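Local coordinates for protein CT253 (Chlamydia trachomatis serovar L2, PDB 6UXC) that is of unknown function but carries a lipoprotein signal, so it is probably a membrane-anchored lipoprotein of this intracellular bacterium, at residues Val20-Pro25 with Thr87-Ala92; Glu35-Asn40 with Asn149-Tyr154; Gln73-Thr78 with Ala97-Glu102; Pro79-Glu84 with Asn128-Ile133; Ser117-Val122 with Gln135-Ala140. All blocks are in the same frame, centred on the assembly; numbering follows the deposited sequence. Where two conformers were deposited one is given.

Contact 1: residues Val20-Pro25 with Thr87-Ala92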
# COMPACT_ATOMS: atom_id res chain seq x y z
N VAL A 20 -11.08 9.13 8.92
CA VAL A 20 -10.37 8.24 9.84
C VAL A 20 -10.13 6.90 9.13
O VAL A 20 -11.08 6.26 8.66
CB VAL A 20 -11.16 8.03 11.13
CG1 VAL A 20 -10.31 7.29 12.15
CG2 VAL A 20 -11.61 9.40 11.69
N VAL A 21 -8.85 6.51 9.00
CA VAL A 21 -8.51 5.37 8.15
C VAL A 21 -7.68 4.37 8.93
O VAL A 21 -6.91 4.71 9.84
CB VAL A 21 -7.74 5.78 6.87
CG1 VAL A 21 -8.54 6.81 6.10
CG2 VAL A 21 -6.36 6.32 7.20
N ALA A 22 -7.88 3.10 8.57
CA ALA A 22 -7.06 1.99 9.03
C ALA A 22 -6.32 1.46 7.81
O ALA A 22 -6.94 1.28 6.76
CB ALA A 22 -7.92 0.89 9.63
N MET A 23 -5.01 1.23 7.93
CA MET A 23 -4.26 0.60 6.84
C MET A 23 -3.99 -0.86 7.19
O MET A 23 -3.41 -1.15 8.25
CB MET A 23 -2.92 1.29 6.57
CG MET A 23 -2.21 0.80 5.24
SD MET A 23 -0.47 1.23 5.39
CE MET A 23 0.12 -0.09 6.49
N LEU A 24 -4.41 -1.75 6.31
CA LEU A 24 -4.03 -3.15 6.46
C LEU A 24 -2.57 -3.34 6.07
O LEU A 24 -2.05 -2.66 5.19
CB LEU A 24 -4.88 -4.04 5.58
CG LEU A 24 -6.40 -3.88 5.77
CD1 LEU A 24 -7.17 -4.80 4.85
CD2 LEU A 24 -6.79 -4.10 7.24
N PRO A 25 -1.89 -4.31 6.67
CA PRO A 25 -0.60 -4.72 6.13
C PRO A 25 -0.71 -4.98 4.64
O PRO A 25 -1.67 -5.60 4.16
CB PRO A 25 -0.27 -6.00 6.90
CG PRO A 25 -1.05 -5.87 8.18
CD PRO A 25 -2.31 -5.16 7.81
N THR A 87 -15.45 -5.21 12.61
CA THR A 87 -15.40 -4.40 13.83
C THR A 87 -13.99 -4.21 14.36
O THR A 87 -13.72 -3.22 15.06
CB THR A 87 -16.26 -5.05 14.91
OG1 THR A 87 -15.76 -6.36 15.20
CG2 THR A 87 -17.71 -5.11 14.45
N GLN A 88 -13.07 -5.12 14.04
CA GLN A 88 -11.69 -4.96 14.50
C GLN A 88 -10.99 -3.77 13.88
O GLN A 88 -9.93 -3.35 14.38
CB GLN A 88 -10.89 -6.23 14.20
CG GLN A 88 -11.23 -7.39 15.11
CD GLN A 88 -10.50 -8.65 14.73
OE1 GLN A 88 -9.43 -8.61 14.11
NE2 GLN A 88 -11.08 -9.78 15.08
N LEU A 89 -11.56 -3.18 12.84
CA LEU A 89 -10.98 -1.99 12.23
C LEU A 89 -11.66 -0.70 12.67
O LEU A 89 -11.17 0.39 12.36
CB LEU A 89 -11.05 -2.13 10.72
CG LEU A 89 -10.14 -3.32 10.36
CD1 LEU A 89 -10.61 -4.04 9.17
CD2 LEU A 89 -8.67 -2.90 10.25
N LEU A 90 -12.74 -0.79 13.42
CA LEU A 90 -13.25 0.39 14.05
C LEU A 90 -12.20 0.87 15.05
O LEU A 90 -11.48 0.04 15.62
CB LEU A 90 -14.55 0.09 14.76
CG LEU A 90 -15.67 -0.43 13.83
CD1 LEU A 90 -16.90 -0.83 14.64
CD2 LEU A 90 -16.05 0.64 12.79
N PRO A 91 -12.09 2.19 15.28
CA PRO A 91 -13.01 3.26 14.86
C PRO A 91 -12.70 3.92 13.53
O PRO A 91 -13.16 5.05 13.27
CB PRO A 91 -12.84 4.29 15.98
CG PRO A 91 -11.36 4.16 16.30
CD PRO A 91 -11.07 2.69 16.23
N ALA A 92 -11.93 3.24 12.69
CA ALA A 92 -11.76 3.76 11.34
C ALA A 92 -13.10 3.83 10.62
O ALA A 92 -14.03 3.03 10.86
CB ALA A 92 -10.79 2.90 10.55

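Contact 2: residues Glu35-Asn40 with Asn149-Tyr154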
# COMPACT_ATOMS: atom_id res chain seq x y z
N GLU A 35 14.65 -14.99 -2.76
CA GLU A 35 14.62 -13.53 -2.68
C GLU A 35 16.04 -12.98 -2.56
O GLU A 35 16.77 -13.29 -1.62
CB GLU A 35 13.77 -13.05 -1.50
N LEU A 36 16.41 -12.16 -3.54
CA LEU A 36 17.72 -11.51 -3.57
C LEU A 36 17.69 -10.13 -2.94
O LEU A 36 18.65 -9.36 -3.11
CB LEU A 36 18.19 -11.43 -5.02
CG LEU A 36 19.69 -11.35 -5.28
CD1 LEU A 36 20.44 -12.55 -4.67
CD2 LEU A 36 19.93 -11.27 -6.78
N LEU A 37 16.62 -9.79 -2.23
CA LEU A 37 16.61 -8.51 -1.56
C LEU A 37 16.89 -8.67 -0.09
O LEU A 37 16.36 -9.58 0.56
CB LEU A 37 15.26 -7.82 -1.72
CG LEU A 37 15.07 -6.94 -2.94
CD1 LEU A 37 13.82 -6.13 -2.72
CD2 LEU A 37 16.28 -6.04 -3.21
N PRO A 38 17.72 -7.78 0.49
CA PRO A 38 17.98 -7.84 1.92
C PRO A 38 16.87 -7.27 2.79
O PRO A 38 17.09 -7.07 3.99
CB PRO A 38 19.27 -7.02 2.06
CG PRO A 38 19.19 -6.03 0.97
CD PRO A 38 18.52 -6.75 -0.18
N TRP A 39 15.70 -6.99 2.23
CA TRP A 39 14.57 -6.58 3.03
C TRP A 39 13.31 -7.17 2.42
O TRP A 39 13.31 -7.64 1.29
CB TRP A 39 14.46 -5.04 3.17
CG TRP A 39 13.96 -4.32 1.93
CD1 TRP A 39 12.66 -3.98 1.63
CD2 TRP A 39 14.75 -3.85 0.83
NE1 TRP A 39 12.61 -3.35 0.39
CE2 TRP A 39 13.87 -3.25 -0.10
CE3 TRP A 39 16.11 -3.88 0.54
CZ2 TRP A 39 14.32 -2.69 -1.31
CZ3 TRP A 39 16.55 -3.32 -0.65
CH2 TRP A 39 15.65 -2.73 -1.56
N ASN A 40 12.23 -7.10 3.18
CA ASN A 40 10.94 -7.63 2.77
C ASN A 40 10.13 -6.53 2.07
O ASN A 40 9.85 -5.49 2.66
CB ASN A 40 10.20 -8.14 4.00
CG ASN A 40 8.84 -8.68 3.68
OD1 ASN A 40 7.83 -8.04 3.95
ND2 ASN A 40 8.81 -9.87 3.09
N ASN A 149 22.06 -0.49 -9.00
CA ASN A 149 21.18 -1.58 -8.59
C ASN A 149 21.84 -2.48 -7.56
O ASN A 149 21.48 -3.65 -7.43
CB ASN A 149 20.71 -2.36 -9.81
CG ASN A 149 19.88 -1.51 -10.78
OD1 ASN A 149 18.76 -1.09 -10.46
ND2 ASN A 149 20.42 -1.27 -11.97
N ASP A 150 22.82 -1.95 -6.82
CA ASP A 150 23.35 -2.64 -5.64
C ASP A 150 22.40 -2.36 -4.49
O ASP A 150 22.53 -1.37 -3.76
CB ASP A 150 24.76 -2.16 -5.33
CG ASP A 150 25.44 -2.99 -4.25
OD1 ASP A 150 24.70 -3.58 -3.42
OD2 ASP A 150 26.69 -3.03 -4.23
N TYR A 151 21.41 -3.24 -4.33
CA TYR A 151 20.40 -3.08 -3.28
C TYR A 151 20.87 -3.62 -1.94
O TYR A 151 20.09 -3.59 -0.97
CB TYR A 151 19.09 -3.73 -3.72
CG TYR A 151 18.57 -2.96 -4.90
CD1 TYR A 151 18.16 -1.63 -4.74
CD2 TYR A 151 18.57 -3.51 -6.16
CE1 TYR A 151 17.73 -0.88 -5.82
CE2 TYR A 151 18.14 -2.77 -7.25
CZ TYR A 151 17.71 -1.47 -7.07
OH TYR A 151 17.31 -0.73 -8.18
N HIS A 152 22.11 -4.07 -1.84
CA HIS A 152 22.71 -4.30 -0.53
C HIS A 152 23.50 -3.08 -0.06
O HIS A 152 23.41 -2.72 1.12
CB HIS A 152 23.54 -5.58 -0.59
CG HIS A 152 22.72 -6.80 -0.91
ND1 HIS A 152 22.34 -7.14 -2.19
CD2 HIS A 152 22.17 -7.75 -0.10
CE1 HIS A 152 21.61 -8.24 -2.17
NE2 HIS A 152 21.49 -8.63 -0.91
N ARG A 153 24.22 -2.40 -0.95
CA ARG A 153 24.86 -1.14 -0.57
C ARG A 153 23.84 -0.02 -0.41
O ARG A 153 23.96 0.83 0.50
CB ARG A 153 25.91 -0.76 -1.62
CG ARG A 153 26.74 0.45 -1.22
N TYR A 154 22.82 0.01 -1.26
CA TYR A 154 21.88 1.13 -1.33
C TYR A 154 20.45 0.62 -1.25
O TYR A 154 19.61 0.95 -2.08
CB TYR A 154 22.06 1.93 -2.62
CG TYR A 154 23.49 2.34 -2.93
CD1 TYR A 154 24.16 3.25 -2.11
CD2 TYR A 154 24.14 1.86 -4.05
CE1 TYR A 154 25.45 3.64 -2.40
CE2 TYR A 154 25.44 2.25 -4.34
CZ TYR A 154 26.08 3.14 -3.52
OH TYR A 154 27.37 3.53 -3.80

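Contact 3: residues Gln73-Thr78 with Ala97-Glu102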
# COMPACT_ATOMS: atom_id res chain seq x y z
N GLN A 73 -9.63 -10.75 4.35
CA GLN A 73 -10.89 -10.75 3.62
C GLN A 73 -11.00 -9.56 2.67
O GLN A 73 -11.70 -9.64 1.66
CB GLN A 73 -12.06 -10.80 4.61
CG GLN A 73 -12.22 -9.64 5.42
CD GLN A 73 -13.11 -9.89 6.63
OE1 GLN A 73 -14.00 -10.73 6.63
NE2 GLN A 73 -12.87 -9.13 7.65
N PHE A 74 -10.32 -8.45 2.98
CA PHE A 74 -10.40 -7.26 2.12
C PHE A 74 -9.62 -7.42 0.82
O PHE A 74 -9.78 -6.58 -0.07
CB PHE A 74 -9.90 -6.03 2.89
CG PHE A 74 -10.80 -5.63 4.02
CD1 PHE A 74 -10.61 -6.15 5.29
CD2 PHE A 74 -11.84 -4.74 3.80
CE1 PHE A 74 -11.46 -5.77 6.34
CE2 PHE A 74 -12.68 -4.38 4.83
CZ PHE A 74 -12.48 -4.91 6.09
N PHE A 75 -8.82 -8.47 0.69
CA PHE A 75 -8.05 -8.75 -0.51
C PHE A 75 -8.63 -9.87 -1.35
O PHE A 75 -8.01 -10.26 -2.35
CB PHE A 75 -6.61 -9.08 -0.16
CG PHE A 75 -5.88 -7.94 0.49
CD1 PHE A 75 -5.48 -6.85 -0.28
CD2 PHE A 75 -5.65 -7.91 1.85
CE1 PHE A 75 -4.80 -5.80 0.28
CE2 PHE A 75 -4.98 -6.83 2.43
CZ PHE A 75 -4.57 -5.77 1.63
N SER A 76 -9.76 -10.44 -0.94
CA SER A 76 -10.42 -11.45 -1.77
C SER A 76 -10.84 -10.83 -3.09
O SER A 76 -11.40 -9.73 -3.09
CB SER A 76 -11.64 -11.99 -1.04
OG SER A 76 -12.31 -12.93 -1.84
N PRO A 77 -10.61 -11.47 -4.23
CA PRO A 77 -11.03 -10.87 -5.50
C PRO A 77 -12.51 -10.47 -5.51
O PRO A 77 -12.86 -9.37 -5.95
CB PRO A 77 -10.69 -11.97 -6.53
CG PRO A 77 -9.44 -12.61 -5.93
CD PRO A 77 -9.76 -12.66 -4.44
N THR A 78 -13.38 -11.31 -4.95
CA THR A 78 -14.77 -10.91 -4.70
C THR A 78 -15.01 -10.93 -3.19
O THR A 78 -15.26 -11.99 -2.61
CB THR A 78 -15.75 -11.86 -5.40
OG1 THR A 78 -15.51 -11.83 -6.82
CG2 THR A 78 -17.21 -11.44 -5.11
N ALA A 97 -6.57 -1.04 1.68
CA ALA A 97 -6.12 -2.40 1.40
C ALA A 97 -5.31 -2.36 0.10
O ALA A 97 -5.87 -2.34 -0.99
CB ALA A 97 -7.31 -3.35 1.29
N ALA A 98 -3.98 -2.36 0.24
CA ALA A 98 -3.09 -2.30 -0.92
C ALA A 98 -2.40 -3.64 -1.09
O ALA A 98 -1.83 -4.19 -0.13
CB ALA A 98 -2.05 -1.20 -0.74
N GLU A 99 -2.44 -4.18 -2.31
CA GLU A 99 -1.81 -5.44 -2.67
C GLU A 99 -0.75 -5.21 -3.73
O GLU A 99 -1.03 -4.63 -4.78
CB GLU A 99 -2.84 -6.43 -3.24
CG GLU A 99 -2.22 -7.75 -3.65
CD GLU A 99 -3.22 -8.79 -4.13
OE1 GLU A 99 -4.44 -8.52 -4.17
OE2 GLU A 99 -2.75 -9.90 -4.45
N ILE A 100 0.47 -5.67 -3.46
CA ILE A 100 1.50 -5.71 -4.49
C ILE A 100 1.16 -6.85 -5.44
O ILE A 100 1.16 -8.02 -5.04
CB ILE A 100 2.89 -5.92 -3.89
CG1 ILE A 100 3.30 -4.78 -2.96
CG2 ILE A 100 3.95 -6.04 -5.01
CD1 ILE A 100 4.55 -5.13 -2.14
N LEU A 101 0.90 -6.51 -6.70
CA LEU A 101 0.62 -7.58 -7.64
C LEU A 101 1.91 -8.19 -8.19
O LEU A 101 2.00 -9.42 -8.39
CB LEU A 101 -0.26 -7.06 -8.78
CG LEU A 101 -1.62 -6.48 -8.38
CD1 LEU A 101 -2.35 -5.97 -9.63
CD2 LEU A 101 -2.48 -7.50 -7.65
N GLU A 102 2.92 -7.35 -8.45
CA GLU A 102 4.20 -7.83 -8.92
C GLU A 102 5.22 -6.71 -8.81
O GLU A 102 4.88 -5.53 -8.81
CB GLU A 102 4.12 -8.33 -10.37
CG GLU A 102 4.15 -7.22 -11.41
CD GLU A 102 4.06 -7.72 -12.84
OE1 GLU A 102 4.15 -8.94 -13.08
OE2 GLU A 102 3.91 -6.87 -13.74

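Contact 4: residues Pro79-Glu84 with Asn128-Ile133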
# COMPACT_ATOMS: atom_id res chain seq x y z
N PRO A 79 -14.96 -9.77 -2.52
CA PRO A 79 -15.07 -9.79 -1.06
C PRO A 79 -16.48 -10.10 -0.60
O PRO A 79 -17.47 -9.78 -1.26
CB PRO A 79 -14.68 -8.36 -0.65
CG PRO A 79 -14.00 -7.76 -1.83
CD PRO A 79 -14.54 -8.47 -3.04
N ASN A 80 -16.57 -10.72 0.56
CA ASN A 80 -17.84 -10.98 1.22
C ASN A 80 -17.54 -10.78 2.70
O ASN A 80 -16.97 -11.68 3.33
CB ASN A 80 -18.37 -12.37 0.92
CG ASN A 80 -19.77 -12.53 1.43
OD1 ASN A 80 -20.00 -12.50 2.63
ND2 ASN A 80 -20.72 -12.65 0.52
N ILE A 81 -17.89 -9.60 3.23
CA ILE A 81 -17.45 -9.16 4.56
C ILE A 81 -18.69 -8.68 5.31
O ILE A 81 -19.23 -7.62 5.00
CB ILE A 81 -16.41 -8.04 4.48
CG1 ILE A 81 -15.22 -8.48 3.60
CG2 ILE A 81 -15.89 -7.64 5.86
CD1 ILE A 81 -14.23 -7.41 3.32
N SER A 82 -19.13 -9.45 6.31
CA SER A 82 -20.24 -9.03 7.15
C SER A 82 -19.80 -7.88 8.05
O SER A 82 -18.61 -7.72 8.32
CB SER A 82 -20.71 -10.18 8.03
OG SER A 82 -19.71 -10.41 9.04
N PRO A 83 -20.73 -7.08 8.54
CA PRO A 83 -20.32 -6.02 9.47
C PRO A 83 -19.60 -6.55 10.70
O PRO A 83 -18.68 -5.91 11.21
CB PRO A 83 -21.65 -5.34 9.84
CG PRO A 83 -22.58 -5.67 8.72
CD PRO A 83 -22.17 -7.04 8.24
N GLU A 84 -20.05 -7.70 11.20
CA GLU A 84 -19.39 -8.30 12.35
C GLU A 84 -17.92 -8.53 12.08
O GLU A 84 -17.09 -8.41 12.99
CB GLU A 84 -20.07 -9.64 12.67
CG GLU A 84 -19.50 -10.41 13.82
CD GLU A 84 -20.22 -11.75 14.02
OE1 GLU A 84 -20.40 -12.51 13.04
OE2 GLU A 84 -20.64 -12.02 15.16
N ASN A 128 -22.37 0.40 10.07
CA ASN A 128 -22.53 -1.05 10.21
C ASN A 128 -22.65 -1.72 8.85
O ASN A 128 -23.32 -2.75 8.72
CB ASN A 128 -23.74 -1.42 11.07
CG ASN A 128 -23.51 -1.19 12.55
OD1 ASN A 128 -22.40 -1.37 13.05
ND2 ASN A 128 -24.56 -0.79 13.26
N LYS A 129 -21.99 -1.15 7.84
CA LYS A 129 -21.97 -1.72 6.50
C LYS A 129 -20.52 -1.79 6.03
O LYS A 129 -19.63 -1.18 6.62
CB LYS A 129 -22.81 -0.89 5.53
CG LYS A 129 -24.32 -0.89 5.86
N VAL A 130 -20.28 -2.57 4.98
CA VAL A 130 -18.95 -2.68 4.38
C VAL A 130 -19.14 -2.55 2.88
O VAL A 130 -19.84 -3.36 2.26
CB VAL A 130 -18.24 -4.02 4.72
CG1 VAL A 130 -16.87 -4.07 4.12
CG2 VAL A 130 -18.16 -4.25 6.22
N SER A 131 -18.50 -1.56 2.28
CA SER A 131 -18.62 -1.29 0.86
C SER A 131 -17.27 -0.91 0.29
O SER A 131 -16.55 -0.13 0.90
CB SER A 131 -19.61 -0.16 0.59
OG SER A 131 -20.71 -0.27 1.46
N MET A 132 -16.95 -1.45 -0.87
CA MET A 132 -15.74 -1.05 -1.58
C MET A 132 -16.03 0.19 -2.42
O MET A 132 -16.82 0.12 -3.37
CB MET A 132 -15.23 -2.19 -2.47
CG MET A 132 -13.83 -1.94 -2.96
SD MET A 132 -13.08 -3.22 -3.99
CE MET A 132 -13.25 -4.71 -3.05
N ILE A 133 -15.36 1.31 -2.10
CA ILE A 133 -15.64 2.59 -2.77
C ILE A 133 -14.58 2.98 -3.79
O ILE A 133 -14.78 3.94 -4.55
CB ILE A 133 -15.80 3.74 -1.76
CG1 ILE A 133 -14.52 3.95 -0.95
CG2 ILE A 133 -16.98 3.45 -0.84
CD1 ILE A 133 -14.48 5.26 -0.18

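Contact 5: residues Ser117-Val122 with Gln135-Ala140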
# COMPACT_ATOMS: atom_id res chain seq x y z
N SER A 117 3.45 -3.01 -9.58
CA SER A 117 2.03 -2.82 -9.82
C SER A 117 1.31 -3.11 -8.52
O SER A 117 1.56 -4.14 -7.90
CB SER A 117 1.54 -3.74 -10.95
OG SER A 117 0.17 -3.59 -11.20
N VAL A 118 0.41 -2.21 -8.12
CA VAL A 118 -0.30 -2.34 -6.84
C VAL A 118 -1.79 -2.16 -7.06
O VAL A 118 -2.22 -1.16 -7.65
CB VAL A 118 0.20 -1.31 -5.81
CG1 VAL A 118 -0.68 -1.34 -4.55
CG2 VAL A 118 1.65 -1.56 -5.49
N ARG A 119 -2.60 -3.11 -6.56
CA ARG A 119 -4.04 -2.92 -6.52
C ARG A 119 -4.42 -2.24 -5.21
O ARG A 119 -4.18 -2.78 -4.12
CB ARG A 119 -4.84 -4.21 -6.68
CG ARG A 119 -6.34 -3.92 -6.71
CD ARG A 119 -7.19 -5.16 -6.85
NE ARG A 119 -6.92 -5.87 -8.08
CZ ARG A 119 -6.35 -7.07 -8.16
NH1 ARG A 119 -5.99 -7.75 -7.08
NH2 ARG A 119 -6.16 -7.59 -9.35
N VAL A 120 -4.96 -1.03 -5.32
CA VAL A 120 -5.41 -0.26 -4.17
C VAL A 120 -6.91 -0.40 -4.07
O VAL A 120 -7.63 -0.18 -5.06
CB VAL A 120 -5.00 1.22 -4.30
CG1 VAL A 120 -5.45 1.99 -3.07
CG2 VAL A 120 -3.48 1.36 -4.48
N ARG A 121 -7.39 -0.74 -2.88
CA ARG A 121 -8.80 -0.74 -2.54
C ARG A 121 -9.02 0.15 -1.32
O ARG A 121 -8.20 0.19 -0.41
CB ARG A 121 -9.29 -2.14 -2.23
CG ARG A 121 -9.44 -2.99 -3.43
CD ARG A 121 -9.70 -4.40 -3.03
NE ARG A 121 -10.16 -5.19 -4.16
CZ ARG A 121 -10.61 -6.43 -4.06
NH1 ARG A 121 -10.59 -7.04 -2.88
NH2 ARG A 121 -11.08 -7.05 -5.13
N VAL A 122 -10.16 0.85 -1.31
CA VAL A 122 -10.62 1.52 -0.10
C VAL A 122 -12.04 1.04 0.17
O VAL A 122 -12.88 1.03 -0.74
CB VAL A 122 -10.60 3.05 -0.23
CG1 VAL A 122 -11.09 3.68 1.06
CG2 VAL A 122 -9.22 3.52 -0.55
N GLN A 135 -11.30 1.03 -6.30
CA GLN A 135 -10.40 -0.05 -6.67
C GLN A 135 -9.68 0.37 -7.94
O GLN A 135 -10.32 0.71 -8.93
CB GLN A 135 -11.14 -1.36 -6.92
CG GLN A 135 -10.23 -2.50 -7.36
CD GLN A 135 -10.97 -3.80 -7.54
OE1 GLN A 135 -10.80 -4.73 -6.77
NE2 GLN A 135 -11.82 -3.86 -8.56
N GLU A 136 -8.35 0.31 -7.91
CA GLU A 136 -7.58 0.68 -9.08
C GLU A 136 -6.21 0.06 -8.98
O GLU A 136 -5.64 -0.05 -7.90
CB GLU A 136 -7.47 2.19 -9.22
CG GLU A 136 -6.78 2.65 -10.53
CD GLU A 136 -6.75 4.16 -10.68
OE1 GLU A 136 -7.17 4.88 -9.74
OE2 GLU A 136 -6.32 4.65 -11.75
N ILE A 137 -5.66 -0.33 -10.14
CA ILE A 137 -4.29 -0.79 -10.23
C ILE A 137 -3.42 0.38 -10.65
O ILE A 137 -3.65 0.99 -11.71
CB ILE A 137 -4.16 -1.97 -11.20
CG1 ILE A 137 -5.00 -3.14 -10.68
CG2 ILE A 137 -2.71 -2.35 -11.40
CD1 ILE A 137 -5.10 -4.31 -11.61
N LEU A 138 -2.46 0.72 -9.81
CA LEU A 138 -1.48 1.76 -10.01
C LEU A 138 -0.13 1.11 -10.27
O LEU A 138 0.17 0.02 -9.75
CB LEU A 138 -1.39 2.67 -8.78
CG LEU A 138 -2.71 3.29 -8.28
CD1 LEU A 138 -2.49 4.09 -7.02
CD2 LEU A 138 -3.37 4.14 -9.37
N ASP A 139 0.70 1.75 -11.08
CA ASP A 139 1.98 1.16 -11.39
C ASP A 139 3.00 2.25 -11.62
O ASP A 139 2.67 3.42 -11.80
CB ASP A 139 1.88 0.21 -12.59
CG ASP A 139 1.34 0.88 -13.85
OD1 ASP A 139 1.57 2.10 -14.05
OD2 ASP A 139 0.68 0.18 -14.63
N ALA A 140 4.27 1.85 -11.56
CA ALA A 140 5.40 2.74 -11.77
C ALA A 140 6.52 1.93 -12.41
O ALA A 140 6.59 0.72 -12.26
CB ALA A 140 5.86 3.35 -10.45

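Contact 1: residues Val20-Pro25 with Thr87-Ala92
Ala92 presses its methyl against the strand backbone at Ala22: CB lies 3.5 Å from Ala22 N, and the methyls of the two alanines, CB to CB, are 3.6 Å apart. Small side chains allow this close approach, and it is the tightest part of the contact. Beside it Leu89 reaches in with one branch, its CD2 3.9 Å from Ala22 CB and 3.7 Å from Leu24 CD2. Leu24 and Leu89 cross at about a right angle. Strand 19-28 runs between strands 59-61 and 94-105 of a mixed five-stranded sheet. The loop packs against the face bearing Val20 and Ala22, with the end of Leu24 reaching in beside them, whereas Met23, on the other face, meets helix 41-55. Phe74 and Val95 close round both leucines. The other end is looser and nearer solvent. There Val20 lays CG1 3.8 Å from Pro91 O, and exposed Pro91, preceded by a cis peptide bond, gives little cover. The turn keeps its shape by bonds of its own, with Ala92 N donating to Leu89 O at 3.0 Å and Leu90 N to Thr87 O.

Contact 2: residues Glu35-Asn40 with Asn149-Tyr154
Two irregular loops draw alongside each other with Pro38 CA 6.4 Å from His152 CA and Leu37 CA slightly farther from Tyr151 CA. Pro38 lies over one face of the His152 imidazole in a CH-pi contact, CD 3.8 Å from the ring centroid and displaced toward the rim, while its CG rests 3.2 Å from Tyr151 O. Leu36 O comes within 3.3 Å of His152 CE1. An Asx motif shapes the second loop: Asp150 OD1 accepts from Arg153 N at 2.8 Å, the donor standing well above the carboxylate plane. These loops lead into helices 41-55 and 165-184. Farther in, Leu37 CD2 packs 3.7 Å from Tyr151 CB. Trp39 CG takes the crowded position between backbone N and carbonyl carbon (chi1 75°); the six-membered end of the indole meets Tyr151, with Tyr151 O in plane at its edge. The indole NE1 is spent on Glu44. Tyr151 OH donates to Asn149 OD1 at 2.7 Å, on a lone pair in the carbonyl plane, and is also bonded to Met166 N.

Contact 3: residues Gln73-Thr78 with Ala97-Glu102
Phe75 drives its ring against Ala97, Ala98 and Glu99 on the middle strand of the mixed five-stranded sheet, strand 94-105, which has strand 19-28 on one side and 113-124 on the other. Phe75 gives up by far the largest area here, followed by Ala97 and Glu99. Its CG stands anti to the carbonyl carbon (chi1 -64°), and the CD1-CE1-CZ side of the ring does the touching. CE1 is 3.7 Å from Ala97 CB, and the same atom lies 3.5 Å from Ala97 C, so the ring meets main chain as well as side chain. Ala97 and Glu99 both send CB toward the loop, whereas Ala98 between them turns its methyl away and offers its carbonyl: Phe75 CE1 approaches Ala98 O to 3.4 Å. Phe74, the next residue back, adds a lighter touch, CB on Ala97 CB at 4.1 Å. The Phe75 ring also stacks on that of Phe27 from strand 19-28. Glu99 and Phe75 slide past each other in opposite directions, ring and carboxylate planes 85° apart. Glu99 OE2 forms a salt bridge to Arg29, which would offset the charge of this buried residue, and OE1 makes a long, weak ion pair with Arg119. The aliphatic base of Glu99 is what faces the phenyl, with CB 4.0 Å from Phe75 CD1.

Contact 4: residues Pro79-Glu84 with Asn128-Ile133
Asn128 O is met by two carbons of the Pro83 ring, CG at 3.0 Å and CB at 3.3 Å, and this is the shortest approach between the two segments. The segments run nearly antiparallel, their end-to-end directions 162° apart; beyond this the contact is made by side chains packing on one another and on the carbonyls of Ile81 and Ser82. Val130 contributes most at the middle. Its CG1, anti to the backbone N (chi1 -178°), lies 4.0 Å from Ile81 CB, and its CG2 branch comes 3.7 Å from Ile81 O. The two side chains cross at about a right angle, and Ile81 also touches Phe74. At the far end Met132 bends at chi3 (-53°), which carries CE across to the proline ring. There Met132 CE and Pro79 CG stand 3.4 Å apart, tighter than usual van der Waals contact, again crossing at about a right angle. Arg121 of the neighbouring strand touches both side chains. Ser82, whose CB points away from the contact, uses OG to bind Leu85 N instead. The arrangement is that of a connecting loop packed alongside the turn of a beta hairpin and the first residues of its second strand, 131-143, at the edge of the sheet.

Contact 5: residues Ser117-Val122 with Gln135-Ala140
Arg121 CG stands anti to the carbonyl carbon (chi1 -73°), and Gln135 CG stands anti to its backbone N (chi1 178°). Beyond CG both chains are extended, and they lie side by side, pointing the same way. Arg121 grips Gln135 OE1 side-on with two nitrogens, NE at 2.7 Å and NH2 at 2.9 Å. Guanidinium and amide planes are only 25° apart, and the oxygen lies almost in the guanidinium plane. The buried arginine is held from the loop as well: NH1 meets Phe74 O and Ser76 O, and NH2 meets Pro77 O. Strands 113-124 and 131-143 form an antiparallel beta hairpin at one margin of the mixed sheet. Val118 pairs with Leu138 and Val120 with Glu136 as hydrogen-bonded pairs, for example Val118 N to Leu138 O at 2.8 Å. Non-hydrogen-bonded pairs alternate with them, and their closely spaced backbones allow Gln135 CA to approach Val120 O to 3.2 Å. On the face of Ser117, Arg119 and Arg121, Ser117 OG sits 3.1 Å from Ile137 CG2, and Arg119 lies alongside Gln135. The opposite face carries Val120 CG2 against Leu138 CD1 at 3.9 Å, beneath helix 165-184, which touches Val118 and Leu138. Glu136 OE1 forms a salt bridge with Arg180 NE and a hydrogen bond with Tyr134 OH.

Overall arrangement
Contacts 1, 3, 4 and 5 share one mixed sheet, while contact 2 joins surface loops on the opposite side of the chain's centre from contacts 1 and 4, its centre 31 Å and 38 Å from theirs. Phe74 links three of them: its CE1 lies 3.4 Å from Leu89 CD1 of contact 1, and its CD2 3.6 Å from Ile81 CD1 of contact 4. Contacts 3 and 5, centres 9 Å apart, sit on neighbouring strands joined by Leu101 N to Ser117 O. Contacts 4 and 5 both use strand 131-143, contact 4 at its beginning. The bound sodium ion, held by Leu53, His54, Ser56 and Leu59, lies about 7 Å from the Val21 side chain of contact 1.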